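Glycoside hydrolase family protein (Novosphingobium sp. PP1Y, PDB 6Q2F) probably acts as an alpha-L-rhamnosidase, hydrolysing the glycosidic bonds of terminal alpha-L-rhamnose, and carries a bound sodium ion. Local coordinates at residues P55-T67 against G85-V99. Numbering follows the deposited sequence.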
loop_
_atom_site.group_PDB
_atom_site.type_symbol
_atom_site.label_atom_id
_atom_site.label_comp_id
_atom_site.label_asym_id
_atom_site.label_seq_id
_atom_site.Cartn_x
_atom_site.Cartn_y
_atom_site.Cartn_z
ATOM N N PRO A 55 -17.913 8.506 3.543
ATOM C CA PRO A 55 -16.913 7.446 3.580
ATOM C C PRO A 55 -17.570 6.078 3.623
ATOM O O PRO A 55 -18.737 5.915 3.998
ATOM C CB PRO A 55 -16.144 7.719 4.874
ATOM C CG PRO A 55 -17.193 8.266 5.780
ATOM C CD PRO A 55 -18.046 9.154 4.861
ATOM N N ARG A 56 -16.792 5.089 3.207
ATOM C CA ARG A 56 -17.195 3.696 3.265
ATOM C C ARG A 56 -16.560 3.046 4.488
ATOM O O ARG A 56 -15.677 3.617 5.134
ATOM C CB ARG A 56 -16.764 2.975 1.988
ATOM C CG ARG A 56 -17.661 3.160 0.767
ATOM C CD ARG A 56 -17.809 4.597 0.263
ATOM N NE ARG A 56 -18.573 4.571 -0.989
ATOM C CZ ARG A 56 -19.368 5.534 -1.436
ATOM N NH1 ARG A 56 -19.513 6.665 -0.731
ATOM N NH2 ARG A 56 -20.004 5.356 -2.597
ATOM N N VAL A 57 -17.013 1.833 4.808
ATOM C CA VAL A 57 -16.346 1.018 5.819
ATOM C C VAL A 57 -16.122 -0.388 5.274
ATOM O O VAL A 57 -16.877 -0.891 4.440
ATOM C CB VAL A 57 -17.139 0.946 7.147
ATOM C CG1 VAL A 57 -17.402 2.359 7.682
ATOM C CG2 VAL A 57 -18.420 0.166 6.953
ATOM N N TRP A 58 -15.065 -1.022 5.746
ATOM C CA TRP A 58 -14.945 -2.453 5.602
ATOM C C TRP A 58 -15.836 -3.120 6.647
ATOM O O TRP A 58 -16.024 -2.610 7.759
ATOM C CB TRP A 58 -13.485 -2.893 5.751
ATOM C CG TRP A 58 -12.715 -2.704 4.470
ATOM C CD1 TRP A 58 -13.159 -2.082 3.339
ATOM C CD2 TRP A 58 -11.396 -3.181 4.173
ATOM N NE1 TRP A 58 -12.193 -2.126 2.364
ATOM C CE2 TRP A 58 -11.107 -2.801 2.847
ATOM C CE3 TRP A 58 -10.443 -3.910 4.889
ATOM C CZ2 TRP A 58 -9.891 -3.095 2.233
ATOM C CZ3 TRP A 58 -9.234 -4.208 4.277
ATOM C CH2 TRP A 58 -8.973 -3.811 2.961
ATOM N N TRP A 59 -16.407 -4.264 6.275
ATOM C CA TRP A 59 -17.496 -4.879 7.049
ATOM C C TRP A 59 -17.267 -6.391 7.085
ATOM O O TRP A 59 -17.858 -7.154 6.319
ATOM C CB TRP A 59 -18.836 -4.505 6.428
ATOM C CG TRP A 59 -20.063 -4.946 7.149
ATOM C CD1 TRP A 59 -20.399 -4.711 8.468
ATOM C CD2 TRP A 59 -21.189 -5.590 6.557
ATOM N NE1 TRP A 59 -21.656 -5.221 8.725
ATOM C CE2 TRP A 59 -22.157 -5.765 7.569
ATOM C CE3 TRP A 59 -21.464 -6.061 5.273
ATOM C CZ2 TRP A 59 -23.376 -6.385 7.329
ATOM C CZ3 TRP A 59 -22.668 -6.694 5.040
ATOM C CH2 TRP A 59 -23.615 -6.842 6.061
ATOM N N HIS A 60 -16.390 -6.819 7.985
ATOM C CA HIS A 60 -15.975 -8.213 8.041
ATOM C C HIS A 60 -17.026 -9.067 8.734
ATOM O O HIS A 60 -17.504 -8.722 9.813
ATOM C CB HIS A 60 -14.645 -8.347 8.778
ATOM C CG HIS A 60 -13.476 -7.781 8.033
ATOM N ND1 HIS A 60 -13.138 -6.445 8.082
ATOM C CD2 HIS A 60 -12.551 -8.379 7.244
ATOM C CE1 HIS A 60 -12.062 -6.242 7.340
ATOM N NE2 HIS A 60 -11.688 -7.398 6.821
ATOM N N TRP A 61 -17.380 -10.184 8.112
ATOM C CA TRP A 61 -18.183 -11.224 8.744
ATOM C C TRP A 61 -17.223 -12.209 9.404
ATOM O O TRP A 61 -16.508 -12.935 8.714
ATOM C CB TRP A 61 -19.061 -11.929 7.710
ATOM C CG TRP A 61 -20.230 -11.129 7.228
ATOM C CD1 TRP A 61 -20.522 -9.840 7.525
ATOM C CD2 TRP A 61 -21.264 -11.588 6.348
ATOM N NE1 TRP A 61 -21.677 -9.453 6.887
ATOM C CE2 TRP A 61 -22.152 -10.519 6.160
ATOM C CE3 TRP A 61 -21.511 -12.803 5.686
ATOM C CZ2 TRP A 61 -23.296 -10.630 5.361
ATOM C CZ3 TRP A 61 -22.639 -12.912 4.915
ATOM C CH2 TRP A 61 -23.520 -11.825 4.753
HETATM N N MSE A 62 -17.197 -12.223 10.734
HETATM C CA MSE A 62 -16.169 -12.949 11.466
HETATM C C MSE A 62 -16.528 -14.430 11.687
HETATM O O MSE A 62 -17.300 -14.748 12.584
HETATM C CB MSE A 62 -15.904 -12.279 12.824
HETATM C CG MSE A 62 -15.318 -10.860 12.779
HETATM SE SE MSE A 62 -13.854 -10.659 11.517
HETATM C CE MSE A 62 -12.722 -11.998 12.376
ATOM N N ASN A 63 -15.969 -15.328 10.865
ATOM C CA ASN A 63 -16.010 -16.769 11.132
ATOM C C ASN A 63 -17.444 -17.280 11.289
ATOM O O ASN A 63 -17.764 -18.014 12.222
ATOM C CB ASN A 63 -15.169 -17.084 12.378
ATOM C CG ASN A 63 -14.840 -18.563 12.531
ATOM O OD1 ASN A 63 -14.332 -18.972 13.575
ATOM N ND2 ASN A 63 -15.099 -19.364 11.491
ATOM N N GLY A 64 -18.319 -16.892 10.366
ATOM C CA GLY A 64 -19.687 -17.372 10.415
ATOM C C GLY A 64 -20.582 -16.696 11.448
ATOM O O GLY A 64 -21.771 -17.042 11.531
ATOM N N ASN A 65 -20.066 -15.753 12.240
ATOM C CA ASN A 65 -20.883 -15.030 13.220
ATOM C C ASN A 65 -21.730 -13.985 12.494
ATOM O O ASN A 65 -21.371 -12.809 12.391
ATOM C CB ASN A 65 -19.991 -14.385 14.271
ATOM C CG ASN A 65 -19.503 -15.386 15.302
ATOM O OD1 ASN A 65 -20.298 -15.970 16.015
ATOM N ND2 ASN A 65 -18.193 -15.577 15.384
ATOM N N ILE A 66 -22.891 -14.422 12.002
ATOM C CA ILE A 66 -23.692 -13.648 11.054
ATOM C C ILE A 66 -25.162 -13.888 11.343
ATOM O O ILE A 66 -25.587 -15.036 11.470
ATOM C CB ILE A 66 -23.414 -14.071 9.595
ATOM C CG1 ILE A 66 -21.921 -14.021 9.259
ATOM C CG2 ILE A 66 -24.235 -13.238 8.628
ATOM C CD1 ILE A 66 -21.522 -15.087 8.204
ATOM N N THR A 67 -25.951 -12.816 11.416
ATOM C CA THR A 67 -27.403 -12.955 11.406
ATOM C C THR A 67 -27.996 -11.847 10.547
ATOM O O THR A 67 -27.429 -10.754 10.435
ATOM C CB THR A 67 -28.054 -12.888 12.799
ATOM O OG1 THR A 67 -27.884 -11.584 13.354
ATOM C CG2 THR A 67 -27.487 -13.938 13.766
ATOM N N GLY A 85 -21.231 3.623 2.355
ATOM C CA GLY A 85 -21.139 2.304 1.755
ATOM C C GLY A 85 -20.290 1.395 2.606
ATOM O O GLY A 85 -19.744 1.799 3.640
ATOM N N LEU A 86 -20.193 0.151 2.160
ATOM C CA LEU A 86 -19.569 -0.873 2.979
ATOM C C LEU A 86 -19.027 -1.959 2.070
ATOM O O LEU A 86 -19.564 -2.209 0.993
ATOM C CB LEU A 86 -20.559 -1.455 4.001
ATOM C CG LEU A 86 -21.713 -2.340 3.517
ATOM C CD1 LEU A 86 -22.488 -2.795 4.759
ATOM C CD2 LEU A 86 -22.681 -1.621 2.555
ATOM N N GLN A 87 -17.951 -2.591 2.508
ATOM C CA GLN A 87 -17.246 -3.570 1.687
ATOM C C GLN A 87 -17.138 -4.847 2.504
ATOM O O GLN A 87 -16.424 -4.892 3.509
ATOM C CB GLN A 87 -15.885 -3.018 1.252
ATOM C CG GLN A 87 -16.011 -1.566 0.692
ATOM C CD GLN A 87 -14.832 -1.112 -0.177
ATOM O OE1 GLN A 87 -13.696 -1.497 0.038
ATOM N NE2 GLN A 87 -15.113 -0.265 -1.143
ATOM N N ASN A 88 -17.885 -5.859 2.096
ATOM C CA ASN A 88 -18.027 -7.079 2.871
ATOM C C ASN A 88 -16.851 -8.025 2.662
ATOM O O ASN A 88 -16.315 -8.134 1.562
ATOM C CB ASN A 88 -19.332 -7.785 2.494
ATOM C CG ASN A 88 -19.541 -9.072 3.274
ATOM O OD1 ASN A 88 -19.729 -10.143 2.697
ATOM N ND2 ASN A 88 -19.463 -8.980 4.593
ATOM N N PHE A 89 -16.477 -8.734 3.729
ATOM C CA PHE A 89 -15.545 -9.855 3.672
ATOM C C PHE A 89 -16.104 -10.986 4.507
ATOM O O PHE A 89 -16.551 -10.760 5.644
ATOM C CB PHE A 89 -14.161 -9.499 4.224
ATOM C CG PHE A 89 -13.524 -8.322 3.566
ATOM C CD1 PHE A 89 -12.794 -8.486 2.409
ATOM C CD2 PHE A 89 -13.653 -7.049 4.110
ATOM C CE1 PHE A 89 -12.190 -7.394 1.799
ATOM C CE2 PHE A 89 -13.057 -5.952 3.501
ATOM C CZ PHE A 89 -12.324 -6.125 2.354
ATOM N N ASP A 90 -16.085 -12.199 3.954
ATOM C CA ASP A 90 -16.322 -13.387 4.775
ATOM C C ASP A 90 -14.955 -13.878 5.233
ATOM O O ASP A 90 -14.238 -14.521 4.470
ATOM C CB ASP A 90 -17.088 -14.463 4.020
ATOM C CG ASP A 90 -17.553 -15.588 4.939
ATOM O OD1 ASP A 90 -18.465 -15.325 5.759
ATOM O OD2 ASP A 90 -17.001 -16.707 4.863
ATOM N N ALA A 91 -14.596 -13.578 6.479
ATOM C CA ALA A 91 -13.239 -13.782 6.986
ATOM C C ALA A 91 -13.192 -15.001 7.899
ATOM O O ALA A 91 -13.813 -15.000 8.968
ATOM C CB ALA A 91 -12.749 -12.542 7.740
ATOM N N ASN A 92 -12.433 -16.022 7.493
ATOM C CA ASN A 92 -12.357 -17.285 8.227
ATOM C C ASN A 92 -11.204 -17.253 9.231
ATOM O O ASN A 92 -10.275 -18.052 9.181
ATOM C CB ASN A 92 -12.207 -18.448 7.254
ATOM C CG ASN A 92 -12.370 -19.810 7.935
ATOM O OD1 ASN A 92 -11.409 -20.574 8.072
ATOM N ND2 ASN A 92 -13.588 -20.114 8.360
ATOM N N LEU A 93 -11.267 -16.284 10.138
ATOM C CA LEU A 93 -10.320 -16.173 11.239
ATOM C C LEU A 93 -10.982 -16.707 12.500
ATOM O O LEU A 93 -12.132 -16.361 12.792
ATOM C CB LEU A 93 -9.877 -14.724 11.450
ATOM C CG LEU A 93 -9.144 -14.053 10.290
ATOM C CD1 LEU A 93 -8.572 -12.729 10.739
ATOM C CD2 LEU A 93 -8.014 -14.953 9.792
ATOM N N GLN A 94 -10.259 -17.542 13.236
ATOM C CA GLN A 94 -10.806 -18.190 14.420
ATOM C C GLN A 94 -11.396 -17.165 15.396
ATOM O O GLN A 94 -10.687 -16.295 15.906
ATOM C CB GLN A 94 -9.721 -19.018 15.101
ATOM C CG GLN A 94 -10.238 -19.761 16.329
ATOM C CD GLN A 94 -9.417 -20.984 16.660
ATOM O OE1 GLN A 94 -9.967 -22.057 16.914
ATOM N NE2 GLN A 94 -8.093 -20.835 16.655
ATOM N N THR A 95 -12.703 -17.270 15.634
ATOM C CA THR A 95 -13.467 -16.312 16.430
ATOM C C THR A 95 -14.468 -17.097 17.265
ATOM O O THR A 95 -15.128 -18.000 16.732
ATOM C CB THR A 95 -14.232 -15.292 15.568
ATOM O OG1 THR A 95 -13.339 -14.647 14.658
ATOM C CG2 THR A 95 -14.878 -14.243 16.456
ATOM N N PRO A 96 -14.626 -16.778 18.551
ATOM C CA PRO A 96 -15.607 -17.510 19.361
ATOM C C PRO A 96 -16.999 -17.400 18.760
ATOM O O PRO A 96 -17.365 -16.397 18.143
ATOM C CB PRO A 96 -15.528 -16.835 20.738
ATOM C CG PRO A 96 -14.162 -16.161 20.746
ATOM C CD PRO A 96 -13.934 -15.739 19.332
ATOM N N GLN A 97 -17.756 -18.476 18.900
ATOM C CA GLN A 97 -19.120 -18.518 18.396
ATOM C C GLN A 97 -20.023 -17.819 19.402
ATOM O O GLN A 97 -20.165 -18.268 20.538
ATOM C CB GLN A 97 -19.568 -19.958 18.170
ATOM C CG GLN A 97 -20.901 -20.054 17.454
ATOM C CD GLN A 97 -21.402 -21.477 17.363
ATOM O OE1 GLN A 97 -20.620 -22.414 17.202
ATOM N NE2 GLN A 97 -22.721 -21.649 17.475
ATOM N N ILE A 98 -20.613 -16.704 18.989
ATOM C CA ILE A 98 -21.573 -15.976 19.804
ATOM C C ILE A 98 -22.940 -15.962 19.167
ATOM O O ILE A 98 -23.862 -15.338 19.698
ATOM C CB ILE A 98 -21.086 -14.548 20.087
ATOM C CG1 ILE A 98 -21.029 -13.755 18.783
ATOM C CG2 ILE A 98 -19.695 -14.600 20.679
ATOM C CD1 ILE A 98 -20.979 -12.241 19.002
ATOM N N VAL A 99 -23.099 -16.630 18.041
ATOM C CA VAL A 99 -24.397 -16.855 17.459
ATOM C C VAL A 99 -24.827 -18.284 17.753
ATOM O O VAL A 99 -24.020 -19.170 18.055
ATOM C CB VAL A 99 -24.391 -16.596 15.944
ATOM C CG1 VAL A 99 -24.006 -15.161 15.672
ATOM C CG2 VAL A 99 -23.442 -17.577 15.254
HETATM O O HOH W 1 -17.761 -15.363 8.279
HETATM O O HOH W 2 -16.104 -19.269 8.802
#
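Strands 56-62 and 85-91 pair in parallel within a beta-alpha-beta unit, helix 68-81 making the crossover. Backbone bonds run from Val57 N-Gly85 O to Asn63 N-Ala91 O; the straightest, Trp61 N to Phe89 O, spans 2.7 Å. One face of the sheet carries an aromatic cluster. Phe89 turns its edge to the face of Trp58, CZ sitting over the middle of the indole with the planes at 68°, while His60 lies in an offset stack on the phenyl ring, centroids 4.6 Å apart. Trp58 NE1 donates to Gln87 OE1 (2.8 Å), which helps set the rotation of the indole; the Trp58 side chain comes about 5 Å from the sodium ion, bound by Asp503, Glu583 and others. These strands belong to a run of eight parallel strands that closes on itself through 674-677, a barrel consistent with a (beta/alpha)8 fold. The other face packs on helices 68-81 and 108-124: there Leu86 CD1 lies over the six-membered ring of Trp59, 3.8 Å from its centroid, with Trp61 NE1 over the ring's opposite face. A CG anti to the backbone N (chi1 -180°) brings the Asn88 amide toward strand 56-62, where ND2 donates to Trp59 O (3.0 Å) and sits over the Trp61 ring. Beyond, Asn63 OD1 accepts from Thr95 N, and Asn65 grips loop 92-99 twice: OD1 takes Ile98 N (3.1 Å) and ND2 reaches Pro96 O (3.0 Å).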